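Local coordinates for putative acyl-CoA dehydrogenase (Burkholderia xenovorans, PDB 5JSC), which belongs to the acyl-CoA dehydrogenase family of flavoproteins and binds flavin-adenine dinucleotide (FAD), with helical N- and C-terminal domains around a beta-stranded middle domain, at residues C[37-42]-C[97-101]; C[92-96]-C[317-321]; C[157-161]-C[172-176]; C[212-218]-C[230-236]. All coordinates share one frame; numbering follows the deposited sequence.

Contact 1 (C[37-42]-C[97-101])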
loop_
_atom_site.group_PDB
_atom_site.type_symbol
_atom_site.label_atom_id
_atom_site.label_comp_id
_atom_site.label_asym_id
_atom_site.label_seq_id
_atom_site.Cartn_x
_atom_site.Cartn_y
_atom_site.Cartn_z
ATOM N N ILE C 37 8.290 18.480 30.353
ATOM C CA ILE C 37 6.986 18.680 29.731
ATOM C C ILE C 37 6.088 17.468 29.983
ATOM O O ILE C 37 4.875 17.620 30.157
ATOM C CB ILE C 37 7.122 19.025 28.229
ATOM C CG1 ILE C 37 5.753 19.361 27.632
ATOM C CG2 ILE C 37 7.809 17.916 27.440
ATOM C CD1 ILE C 37 5.113 20.594 28.228
ATOM N N GLU C 38 6.661 16.261 30.062
ATOM C CA GLU C 38 5.852 15.095 30.423
ATOM C C GLU C 38 5.248 15.246 31.814
ATOM O O GLU C 38 4.060 14.951 32.021
ATOM C CB GLU C 38 6.683 13.814 30.340
ATOM C CG GLU C 38 5.972 12.555 30.862
ATOM C CD GLU C 38 4.699 12.186 30.098
ATOM O OE1 GLU C 38 4.532 12.617 28.938
ATOM O OE2 GLU C 38 3.864 11.442 30.663
ATOM N N ALA C 39 6.049 15.693 32.786
ATOM C CA ALA C 39 5.523 15.903 34.129
ATOM C C ALA C 39 4.445 16.980 34.138
ATOM O O ALA C 39 3.441 16.859 34.855
ATOM C CB ALA C 39 6.657 16.275 35.087
ATOM N N TRP C 40 4.637 18.050 33.356
ATOM C CA TRP C 40 3.607 19.078 33.264
ATOM C C TRP C 40 2.307 18.490 32.726
ATOM O O TRP C 40 1.222 18.762 33.254
ATOM C CB TRP C 40 4.089 20.248 32.388
ATOM C CG TRP C 40 3.081 21.387 32.340
ATOM C CD1 TRP C 40 3.045 22.486 33.157
ATOM C CD2 TRP C 40 1.949 21.507 31.462
ATOM N NE1 TRP C 40 1.968 23.282 32.835
ATOM C CE2 TRP C 40 1.280 22.703 31.800
ATOM C CE3 TRP C 40 1.442 20.722 30.424
ATOM C CZ2 TRP C 40 0.130 23.129 31.138
ATOM C CZ3 TRP C 40 0.295 21.144 29.766
ATOM C CH2 TRP C 40 -0.348 22.338 30.127
ATOM N N CYS C 41 2.403 17.651 31.692
ATOM C CA CYS C 41 1.211 17.019 31.130
ATOM C C CYS C 41 0.502 16.135 32.147
ATOM O O CYS C 41 -0.731 16.162 32.248
ATOM C CB CYS C 41 1.589 16.197 29.904
ATOM S SG CYS C 41 2.019 17.188 28.480
ATOM N N ARG C 42 1.258 15.322 32.889
ATOM C CA ARG C 42 0.638 14.403 33.841
ATOM C C ARG C 42 -0.072 15.147 34.956
ATOM O O ARG C 42 -1.067 14.653 35.497
ATOM C CB ARG C 42 1.685 13.454 34.422
ATOM C CG ARG C 42 2.072 12.341 33.473
ATOM C CD ARG C 42 3.227 11.507 33.993
ATOM N NE ARG C 42 3.512 10.402 33.082
ATOM C CZ ARG C 42 4.686 9.786 32.975
ATOM N NH1 ARG C 42 4.831 8.791 32.106
ATOM N NH2 ARG C 42 5.716 10.167 33.716
ATOM N N THR C 97 5.145 15.677 22.929
ATOM C CA THR C 97 4.652 15.270 24.241
ATOM C C THR C 97 3.249 15.799 24.492
ATOM O O THR C 97 2.384 15.068 24.988
ATOM C CB THR C 97 5.607 15.753 25.328
ATOM O OG1 THR C 97 6.928 15.307 25.010
ATOM C CG2 THR C 97 5.204 15.203 26.704
ATOM N N LEU C 98 2.995 17.062 24.155
ATOM C CA LEU C 98 1.656 17.607 24.353
ATOM C C LEU C 98 0.625 16.835 23.541
ATOM O O LEU C 98 -0.413 16.425 24.071
ATOM C CB LEU C 98 1.629 19.088 23.990
ATOM C CG LEU C 98 2.296 20.022 25.000
ATOM C CD1 LEU C 98 2.512 21.391 24.362
ATOM C CD2 LEU C 98 1.475 20.137 26.278
ATOM N N ALA C 99 0.912 16.599 22.255
ATOM C CA ALA C 99 -0.037 15.880 21.405
ATOM C C ALA C 99 -0.300 14.474 21.930
ATOM O O ALA C 99 -1.426 13.964 21.828
ATOM C CB ALA C 99 0.487 15.814 19.972
ATOM N N LYS C 100 0.728 13.832 22.499
ATOM C CA LYS C 100 0.565 12.496 23.059
ATOM C C LYS C 100 -0.465 12.470 24.187
ATOM O O LYS C 100 -1.031 11.411 24.476
ATOM C CB LYS C 100 1.926 11.986 23.552
ATOM C CG LYS C 100 1.936 10.538 24.026
ATOM C CD LYS C 100 3.354 10.019 24.213
ATOM C CE LYS C 100 4.096 10.781 25.289
ATOM N NZ LYS C 100 5.483 10.253 25.479
ATOM N N HIS C 101 -0.728 13.612 24.822
ATOM C CA HIS C 101 -1.709 13.716 25.893
ATOM C C HIS C 101 -2.978 14.456 25.501
ATOM O O HIS C 101 -4.057 14.102 25.997
ATOM C CB HIS C 101 -1.102 14.437 27.103
ATOM C CG HIS C 101 -0.010 13.677 27.786
ATOM N ND1 HIS C 101 -0.236 12.906 28.905
ATOM C CD2 HIS C 101 1.317 13.592 27.531
ATOM C CE1 HIS C 101 0.904 12.370 29.306
ATOM N NE2 HIS C 101 1.861 12.766 28.487
HETATM O O HOH W 1 6.514 11.667 27.422
#
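E38 turns CG away from its own backbone N (chi1 173°) and bends at chi2, while H101 keeps CG beside its N (chi1 -67°); carboxylate and imidazole thus meet across two nearly parallel helices, their side chains crossing at about a right angle. H101 NE2 donates to E38 OE1 over 2.7 Å, on the syn side of the carboxylate, with the acceptor close to the ring plane and the two planes 39° apart. The other oxygen, E38 OE2, forms a salt bridge with R42 NE one turn on (2.7 Å), and a water links E38 OE1 to K100 NZ, so the carboxylate is gripped from several directions. C41 CB sits over one face of the H101 ring, a CH-pi contact 3.6 Å from the ring centroid. C41 SG turns to L98 CD2 (3.7 Å), which also touches W40 CZ3 at 3.8 Å. On the preceding turn, I37 CG2 lies 3.7 Å from T97 OG1, which is hydrogen-bonded to L93 O. The segments lie on helices 28-44 and 88-101 of the N-terminal domain; L98 continues onto helix 103-122, W40 stands edge-to-face with W69 and touches helix 53-66, and A99 and K100 reach helix 250-286.

Contact 2 (C[92-96]-C[317-321]). With EDO (1,2-ethanediol), chain O.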
loop_
_atom_site.group_PDB
_atom_site.type_symbol
_atom_site.label_atom_id
_atom_site.label_comp_id
_atom_site.label_asym_id
_atom_site.label_seq_id
_atom_site.Cartn_x
_atom_site.Cartn_y
_atom_site.Cartn_z
ATOM N N CYS C 92 9.823 20.601 18.870
ATOM C CA CYS C 92 9.287 19.308 18.457
ATOM C C CYS C 92 8.993 18.409 19.656
ATOM O O CYS C 92 7.937 17.766 19.709
ATOM C CB CYS C 92 10.257 18.634 17.488
ATOM S SG CYS C 92 10.215 19.381 15.843
ATOM N N LEU C 93 9.910 18.340 20.627
ATOM C CA LEU C 93 9.641 17.526 21.809
ATOM C C LEU C 93 8.425 18.042 22.571
ATOM O O LEU C 93 7.654 17.251 23.137
ATOM C CB LEU C 93 10.874 17.493 22.720
ATOM C CG LEU C 93 12.036 16.624 22.230
ATOM C CD1 LEU C 93 13.303 16.914 23.050
ATOM C CD2 LEU C 93 11.672 15.157 22.319
ATOM N N LEU C 94 8.246 19.366 22.621
ATOM C CA LEU C 94 7.075 19.925 23.297
ATOM C C LEU C 94 5.787 19.526 22.586
ATOM O O LEU C 94 4.846 19.034 23.218
ATOM C CB LEU C 94 7.193 21.446 23.394
ATOM C CG LEU C 94 8.321 21.946 24.308
ATOM C CD1 LEU C 94 8.451 23.452 24.185
ATOM C CD2 LEU C 94 8.064 21.543 25.766
ATOM N N ARG C 95 5.722 19.730 21.264
ATOM C CA ARG C 95 4.509 19.346 20.542
ATOM C C ARG C 95 4.285 17.840 20.587
ATOM O O ARG C 95 3.147 17.378 20.761
ATOM C CB ARG C 95 4.572 19.824 19.091
ATOM C CG ARG C 95 4.321 21.306 18.916
ATOM C CD ARG C 95 3.872 21.602 17.478
ATOM N NE ARG C 95 2.493 21.165 17.224
ATOM C CZ ARG C 95 1.818 21.433 16.108
ATOM N NH1 ARG C 95 2.393 22.132 15.131
ATOM N NH2 ARG C 95 0.562 21.016 15.975
ATOM N N GLU C 96 5.351 17.054 20.420
ATOM C CA GLU C 96 5.199 15.601 20.486
ATOM C C GLU C 96 4.597 15.172 21.819
ATOM O O GLU C 96 3.629 14.399 21.859
ATOM C CB GLU C 96 6.543 14.908 20.262
ATOM C CG GLU C 96 6.401 13.408 20.289
ATOM C CD GLU C 96 7.714 12.667 20.330
ATOM O OE1 GLU C 96 8.737 13.187 19.846
ATOM O OE2 GLU C 96 7.722 11.528 20.847
ATOM N N LEU C 317 12.855 10.808 11.152
ATOM C CA LEU C 317 12.729 11.910 10.196
ATOM C C LEU C 317 12.463 13.242 10.889
ATOM O O LEU C 317 13.010 14.276 10.475
ATOM C CB LEU C 317 11.626 11.607 9.188
ATOM C CG LEU C 317 11.939 10.499 8.189
ATOM C CD1 LEU C 317 10.642 10.088 7.499
ATOM C CD2 LEU C 317 12.944 10.970 7.160
ATOM N N VAL C 318 11.613 13.248 11.926
ATOM C CA VAL C 318 11.335 14.478 12.668
ATOM C C VAL C 318 12.620 15.048 13.243
ATOM O O VAL C 318 12.945 16.227 13.045
ATOM C CB VAL C 318 10.310 14.219 13.789
ATOM C CG1 VAL C 318 10.249 15.414 14.747
ATOM C CG2 VAL C 318 8.941 13.929 13.204
ATOM N N TYR C 319 13.370 14.222 13.970
ATOM C CA TYR C 319 14.504 14.765 14.702
ATOM C C TYR C 319 15.755 14.875 13.844
ATOM O O TYR C 319 16.622 15.690 14.165
ATOM C CB TYR C 319 14.700 13.961 15.998
ATOM C CG TYR C 319 13.515 14.281 16.888
ATOM C CD1 TYR C 319 13.409 15.531 17.497
ATOM C CD2 TYR C 319 12.454 13.386 17.045
ATOM C CE1 TYR C 319 12.301 15.869 18.267
ATOM C CE2 TYR C 319 11.343 13.721 17.810
ATOM C CZ TYR C 319 11.270 14.968 18.421
ATOM O OH TYR C 319 10.178 15.329 19.174
ATOM N N ARG C 320 15.834 14.167 12.712
ATOM C CA ARG C 320 16.849 14.515 11.720
ATOM C C ARG C 320 16.626 15.932 11.218
ATOM O O ARG C 320 17.558 16.739 11.171
ATOM C CB ARG C 320 16.834 13.518 10.552
ATOM C CG ARG C 320 17.910 13.763 9.477
ATOM C CD ARG C 320 17.504 14.808 8.422
ATOM N NE ARG C 320 16.349 14.375 7.632
ATOM C CZ ARG C 320 16.442 13.710 6.483
ATOM N NH1 ARG C 320 17.627 13.412 5.970
ATOM N NH2 ARG C 320 15.341 13.342 5.840
ATOM N N ALA C 321 15.386 16.252 10.837
ATOM C CA ALA C 321 15.094 17.596 10.346
ATOM C C ALA C 321 15.315 18.646 11.427
ATOM O O ALA C 321 15.880 19.715 11.156
ATOM C CB ALA C 321 13.659 17.672 9.818
HETATM C C1 EDO O . 11.571 11.094 20.155
HETATM O O1 EDO O . 10.313 10.927 19.505
HETATM C C2 EDO O . 11.358 11.618 21.567
HETATM O O2 EDO O . 10.260 10.934 22.176
#
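Y319 OH donates to E96 OE1 over 2.7 Å, approaching nearly along the C-O axis of the carboxylate, whose plane stands 48° from that of the ring. E96 OE1 lies at the ring's edge, in its plane. Along the phenol, C92 CB touches Y319 CE1 at 3.5 Å, and L93 CD2 lies 3.5 Å from Y319 OH, so the tip of the tyrosine lodges against the first turn of 92-96. C92 SG meets V318 CG1 more loosely (4.1 Å), and that same V318 methyl covers one face of the neighbouring Y319 ring.

A 1,2-ethanediol, probably from the crystallisation liquor, spans the carboxylate: its O1 donates to E96 OE1 (2.8 Å) and its O2 to E96 OE2 (2.9 Å). E96 reaches both partners because CG points away from its backbone N (chi1 -178°) and the chain runs on extended. In the next shell, R274 of helix 250-286 forms a salt bridge with E96 OE2 and also bonds the diol. F26 meets the Y319 ring and packs on L93. Further out, R95 is paired with D106, and R320 forms a salt bridge with D312 of the second subunit, so helix 298-325 faces both this buried contact and a subunit interface.

Segments 92-96 and 317-321 run roughly antiparallel, their axes 11.7 Å apart at the closest, and the long tyrosine spans much of that gap. A buried carboxylate that accepts from a phenol and pairs with R274 is probably ionised.

Contact 3 (C[157-161]-C[172-176])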
loop_
_atom_site.group_PDB
_atom_site.type_symbol
_atom_site.label_atom_id
_atom_site.label_comp_id
_atom_site.label_asym_id
_atom_site.label_seq_id
_atom_site.Cartn_x
_atom_site.Cartn_y
_atom_site.Cartn_z
ATOM N N ALA C 157 -1.081 33.108 -5.267
ATOM C CA ALA C 157 -2.198 33.756 -5.937
ATOM C C ALA C 157 -3.236 34.314 -4.965
ATOM O O ALA C 157 -4.383 34.539 -5.366
ATOM C CB ALA C 157 -2.860 32.779 -6.910
ATOM N N MET C 158 -2.867 34.544 -3.704
ATOM C CA MET C 158 -3.814 35.101 -2.744
ATOM C C MET C 158 -4.370 36.428 -3.250
ATOM O O MET C 158 -3.721 37.142 -4.021
ATOM C CB MET C 158 -3.143 35.297 -1.382
ATOM C CG MET C 158 -2.124 36.428 -1.364
ATOM S SD MET C 158 -1.473 36.728 0.292
ATOM C CE MET C 158 -0.544 35.218 0.532
ATOM N N THR C 159 -5.588 36.764 -2.806
ATOM C CA THR C 159 -6.262 37.964 -3.289
ATOM C C THR C 159 -6.621 38.982 -2.216
ATOM O O THR C 159 -7.128 40.055 -2.568
ATOM C CB THR C 159 -7.541 37.601 -4.059
ATOM O OG1 THR C 159 -8.475 36.958 -3.183
ATOM C CG2 THR C 159 -7.215 36.687 -5.218
ATOM N N LEU C 160 -6.382 38.704 -0.931
ATOM C CA LEU C 160 -6.556 39.763 0.059
ATOM C C LEU C 160 -5.663 40.935 -0.323
ATOM O O LEU C 160 -4.458 40.764 -0.523
ATOM C CB LEU C 160 -6.219 39.265 1.467
ATOM C CG LEU C 160 -6.264 40.370 2.529
ATOM C CD1 LEU C 160 -7.684 40.671 2.895
ATOM C CD2 LEU C 160 -5.488 39.988 3.772
ATOM N N SER C 161 -6.255 42.111 -0.486
ATOM C CA SER C 161 -5.519 43.264 -0.985
ATOM C C SER C 161 -5.100 44.196 0.147
ATOM O O SER C 161 -5.800 44.352 1.150
ATOM C CB SER C 161 -6.351 44.044 -2.007
ATOM O OG SER C 161 -7.565 44.499 -1.437
ATOM N N ASP C 172 -8.602 44.604 2.352
ATOM C CA ASP C 172 -9.924 44.177 1.910
ATOM C C ASP C 172 -9.876 42.740 1.416
ATOM O O ASP C 172 -9.074 42.411 0.535
ATOM C CB ASP C 172 -10.446 45.074 0.786
ATOM C CG ASP C 172 -10.795 46.457 1.268
ATOM O OD1 ASP C 172 -11.891 46.619 1.848
ATOM O OD2 ASP C 172 -9.975 47.378 1.068
ATOM N N GLY C 173 -10.751 41.902 1.958
ATOM C CA GLY C 173 -10.895 40.528 1.523
ATOM C C GLY C 173 -10.988 39.607 2.721
ATOM O O GLY C 173 -11.242 40.047 3.842
ATOM N N ASP C 174 -10.759 38.317 2.485
ATOM C CA ASP C 174 -11.014 37.302 3.499
ATOM C C ASP C 174 -9.814 36.388 3.686
ATOM O O ASP C 174 -9.109 36.066 2.727
ATOM C CB ASP C 174 -12.243 36.444 3.141
ATOM C CG ASP C 174 -13.564 37.141 3.462
ATOM O OD1 ASP C 174 -13.679 38.351 3.229
ATOM O OD2 ASP C 174 -14.489 36.474 3.958
ATOM N N LYS C 175 -9.596 35.970 4.931
ATOM C CA LYS C 175 -8.743 34.838 5.268
ATOM C C LYS C 175 -9.632 33.803 5.932
ATOM O O LYS C 175 -10.642 34.155 6.542
ATOM C CB LYS C 175 -7.602 35.235 6.227
ATOM C CG LYS C 175 -6.606 36.231 5.646
ATOM C CD LYS C 175 -5.917 35.657 4.418
ATOM C CE LYS C 175 -4.699 36.480 4.063
ATOM N NZ LYS C 175 -4.043 36.020 2.793
ATOM N N THR C 176 -9.285 32.524 5.821
ATOM C CA THR C 176 -10.128 31.545 6.489
ATOM C C THR C 176 -9.307 30.338 6.938
ATOM O O THR C 176 -8.113 30.214 6.639
ATOM C CB THR C 176 -11.323 31.140 5.603
ATOM O OG1 THR C 176 -12.326 30.549 6.433
ATOM C CG2 THR C 176 -10.909 30.152 4.495
HETATM O O HOH W 2 -9.488 37.070 -0.124
HETATM O O HOH W 3 -9.917 40.542 -2.177
HETATM O O HOH W 4 -7.623 46.972 -0.071
#
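In the beta-stranded middle domain, an antiparallel pairing begins where the loop 157-161 enters strand 161-165 and meets the strand following its turn, 168-179. S161 and D172 form a hydrogen-bonded pair: S161 N donates to D172 O (3.0 Å, nearly straight at 170°), and D172 N returns a bond to S161 O over 3.1 Å. S161 N meets D172 O from somewhat out of the carbonyl plane; the same oxygen is approached by S161 OG and receives a long, weak bond from a water that donates more firmly to T159 O. A second water accepts from D174 N and meets T159 OG1, joining the chains where the direct pairing has stopped.

L160 fills the angle between them. Its CG turns away from the backbone N (chi1 175°), which carries CD1 over the bend at G173, 3.2 Å from D172 O and 3.4 Å from G173 N. With phi 135°, G173 takes a backbone shape in which a side chain would jam against the preceding carbonyl. The chain turns a corner there, and the strand beyond it pairs with strand 228-233: G173 and K175 make backbone hydrogen bonds with F233 and L231.

L160 CD2 presses on K175 CE (3.6 Å), the two side chains crossing at about a right angle. K175 bends at chi2, and its NZ passes M158 SD at 3.7 Å on the way to a salt bridge with E148 and hydrogen bonds to the carbonyls of L146 and F190. M158 and L160 also pack on strand 186-192, while D172 OD1 accepts from G235 N.

Contact 4 (C[212-218]-C[230-236])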
loop_
_atom_site.group_PDB
_atom_site.type_symbol
_atom_site.label_atom_id
_atom_site.label_comp_id
_atom_site.label_asym_id
_atom_site.label_seq_id
_atom_site.Cartn_x
_atom_site.Cartn_y
_atom_site.Cartn_z
ATOM N N PRO C 212 -10.285 48.254 13.730
ATOM C CA PRO C 212 -11.602 48.444 13.115
ATOM C C PRO C 212 -11.593 47.930 11.684
ATOM O O PRO C 212 -10.620 48.107 10.950
ATOM C CB PRO C 212 -11.808 49.962 13.177
ATOM C CG PRO C 212 -10.959 50.397 14.316
ATOM C CD PRO C 212 -9.737 49.518 14.249
ATOM N N GLY C 213 -12.676 47.259 11.300
ATOM C CA GLY C 213 -12.754 46.656 9.993
ATOM C C GLY C 213 -12.281 45.221 9.919
ATOM O O GLY C 213 -12.510 44.564 8.896
ATOM N N LEU C 214 -11.604 44.717 10.952
ATOM C CA LEU C 214 -11.300 43.295 11.066
ATOM C C LEU C 214 -12.496 42.612 11.715
ATOM O O LEU C 214 -12.774 42.821 12.901
ATOM C CB LEU C 214 -10.023 43.070 11.872
ATOM C CG LEU C 214 -9.672 41.606 12.170
ATOM C CD1 LEU C 214 -9.604 40.786 10.894
ATOM C CD2 LEU C 214 -8.354 41.502 12.941
ATOM N N GLU C 215 -13.219 41.813 10.938
ATOM C CA GLU C 215 -14.462 41.208 11.388
ATOM C C GLU C 215 -14.296 39.701 11.485
ATOM O O GLU C 215 -13.668 39.077 10.622
ATOM C CB GLU C 215 -15.617 41.560 10.438
ATOM C CG GLU C 215 -15.767 43.063 10.214
ATOM C CD GLU C 215 -16.825 43.427 9.185
ATOM O OE1 GLU C 215 -17.145 44.629 9.068
ATOM O OE2 GLU C 215 -17.331 42.523 8.492
ATOM N N ILE C 216 -14.829 39.121 12.557
ATOM C CA ILE C 216 -14.900 37.667 12.674
ATOM C C ILE C 216 -16.176 37.247 11.951
ATOM O O ILE C 216 -17.278 37.342 12.495
ATOM C CB ILE C 216 -14.887 37.202 14.130
ATOM C CG1 ILE C 216 -13.731 37.870 14.894
ATOM C CG2 ILE C 216 -14.772 35.696 14.190
ATOM C CD1 ILE C 216 -12.340 37.579 14.325
ATOM N N ALA C 217 -16.029 36.826 10.695
ATOM C CA ALA C 217 -17.196 36.598 9.850
ATOM C C ALA C 217 -17.920 35.316 10.222
ATOM O O ALA C 217 -19.145 35.225 10.060
ATOM C CB ALA C 217 -16.775 36.561 8.381
ATOM N N GLU C 218 -17.191 34.325 10.721
ATOM C CA GLU C 218 -17.743 33.000 10.941
ATOM C C GLU C 218 -16.797 32.244 11.851
ATOM O O GLU C 218 -15.580 32.324 11.673
ATOM C CB GLU C 218 -17.911 32.264 9.599
ATOM C CG GLU C 218 -18.399 30.842 9.674
ATOM C CD GLU C 218 -18.320 30.144 8.326
ATOM O OE1 GLU C 218 -17.966 30.812 7.330
ATOM O OE2 GLU C 218 -18.608 28.931 8.263
ATOM N N ARG C 230 -13.216 32.432 10.012
ATOM C CA ARG C 230 -13.065 33.195 8.783
ATOM C C ARG C 230 -12.991 34.665 9.162
ATOM O O ARG C 230 -13.841 35.161 9.907
ATOM C CB ARG C 230 -14.237 32.940 7.831
ATOM C CG ARG C 230 -14.144 33.656 6.487
ATOM C CD ARG C 230 -15.182 33.073 5.520
ATOM N NE ARG C 230 -15.263 33.802 4.261
ATOM C CZ ARG C 230 -15.731 33.292 3.120
ATOM N NH1 ARG C 230 -16.150 32.029 3.063
ATOM N NH2 ARG C 230 -15.770 34.044 2.023
ATOM N N LEU C 231 -11.955 35.346 8.685
ATOM C CA LEU C 231 -11.755 36.763 8.943
ATOM C C LEU C 231 -12.153 37.545 7.708
ATOM O O LEU C 231 -11.685 37.242 6.610
ATOM C CB LEU C 231 -10.294 37.057 9.270
ATOM C CG LEU C 231 -9.614 36.207 10.331
ATOM C CD1 LEU C 231 -8.180 36.665 10.475
ATOM C CD2 LEU C 231 -10.365 36.316 11.641
ATOM N N HIS C 232 -12.992 38.556 7.883
ATOM C CA HIS C 232 -13.327 39.462 6.797
ATOM C C HIS C 232 -12.712 40.825 7.079
ATOM O O HIS C 232 -12.918 41.394 8.154
ATOM C CB HIS C 232 -14.839 39.599 6.618
ATOM C CG HIS C 232 -15.219 40.558 5.533
ATOM N ND1 HIS C 232 -14.954 40.314 4.203
ATOM C CD2 HIS C 232 -15.813 41.774 5.582
ATOM C CE1 HIS C 232 -15.384 41.333 3.476
ATOM N NE2 HIS C 232 -15.910 42.231 4.290
ATOM N N PHE C 233 -11.954 41.338 6.118
ATOM C CA PHE C 233 -11.308 42.638 6.233
ATOM C C PHE C 233 -12.127 43.625 5.419
ATOM O O PHE C 233 -12.175 43.533 4.187
ATOM C CB PHE C 233 -9.866 42.576 5.737
ATOM C CG PHE C 233 -8.968 41.718 6.589
ATOM C CD1 PHE C 233 -9.029 40.335 6.514
ATOM C CD2 PHE C 233 -8.057 42.299 7.457
ATOM C CE1 PHE C 233 -8.200 39.545 7.290
ATOM C CE2 PHE C 233 -7.225 41.518 8.245
ATOM C CZ PHE C 233 -7.293 40.139 8.158
ATOM N N ALA C 234 -12.771 44.562 6.105
ATOM C CA ALA C 234 -13.647 45.551 5.486
ATOM C C ALA C 234 -12.979 46.915 5.617
ATOM O O ALA C 234 -13.294 47.702 6.509
ATOM C CB ALA C 234 -15.036 45.527 6.140
ATOM N N GLY C 235 -12.041 47.194 4.716
ATOM C CA GLY C 235 -11.337 48.462 4.786
ATOM C C GLY C 235 -10.511 48.619 6.043
ATOM O O GLY C 235 -10.378 49.734 6.562
ATOM N N ALA C 236 -9.960 47.522 6.555
ATOM C CA ALA C 236 -9.212 47.567 7.801
ATOM C C ALA C 236 -7.890 48.290 7.592
ATOM O O ALA C 236 -7.115 47.946 6.695
ATOM C CB ALA C 236 -8.973 46.150 8.318
#
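L214 packs on F233 and L231 within an antiparallel beta hairpin of the middle domain, strands 214-219 and 228-233. From its CB, CG runs away from the backbone N (chi1 175°), side by side with F233, and the branch CD1 does the touching. That methyl rests over one face of the F233 ring, offset toward the rim and 3.8 Å from the centroid, a CH-pi contact; its other neighbour is L231 CB at 4.1 Å. On the same face I216 CD1 meets L231 CD2 (3.6 Å), and Y187 of strand 186-192 packs against L214, I216 and L231.

E215 and H232 share the other face, again side by side. E215 OE2 comes 3.4 Å from H232 CD2 at the ring edge, whereas H232 ND1 is bound to D174, as is R230 through a salt bridge. E218 of this face packs on Q363 of the third subunit.

The backbone carries the pairing: E215 and H232 exchange two bonds, and G213 O accepts from A234 N almost straight (176°). A CB on G213 would collide with A234 O and A236 CA. Toward the hairpin's turn a classic beta bulge sets A217 and E218 both opposite R230: R230 N donates to E218 O, and A217 N to R230 O, each over 2.9 Å, the latter bent to 141°.

In the fold
Contacts 1 and 2 are helix pairs sharing helix 88-101, which turns 92-96 to helix 298-325 and 97-101 to helix 28-44; they touch through I37 and L94. Contact 2 is wholly buried and ties the N-terminal to the C-terminal domain, whereas contact 1 is only partly buried. Each centres on a glutamate, one bound by histidine and arginine, the other by tyrosine and arginine. Contacts 3 and 4, about 32 to 37 Å away between centres, are partly buried and belong to one sheet, where strands 168-179 and 228-233 are neighbours. There backbone bonds replace side-chain ones as the main tie, and D174, facing H232 and R230, joins the two.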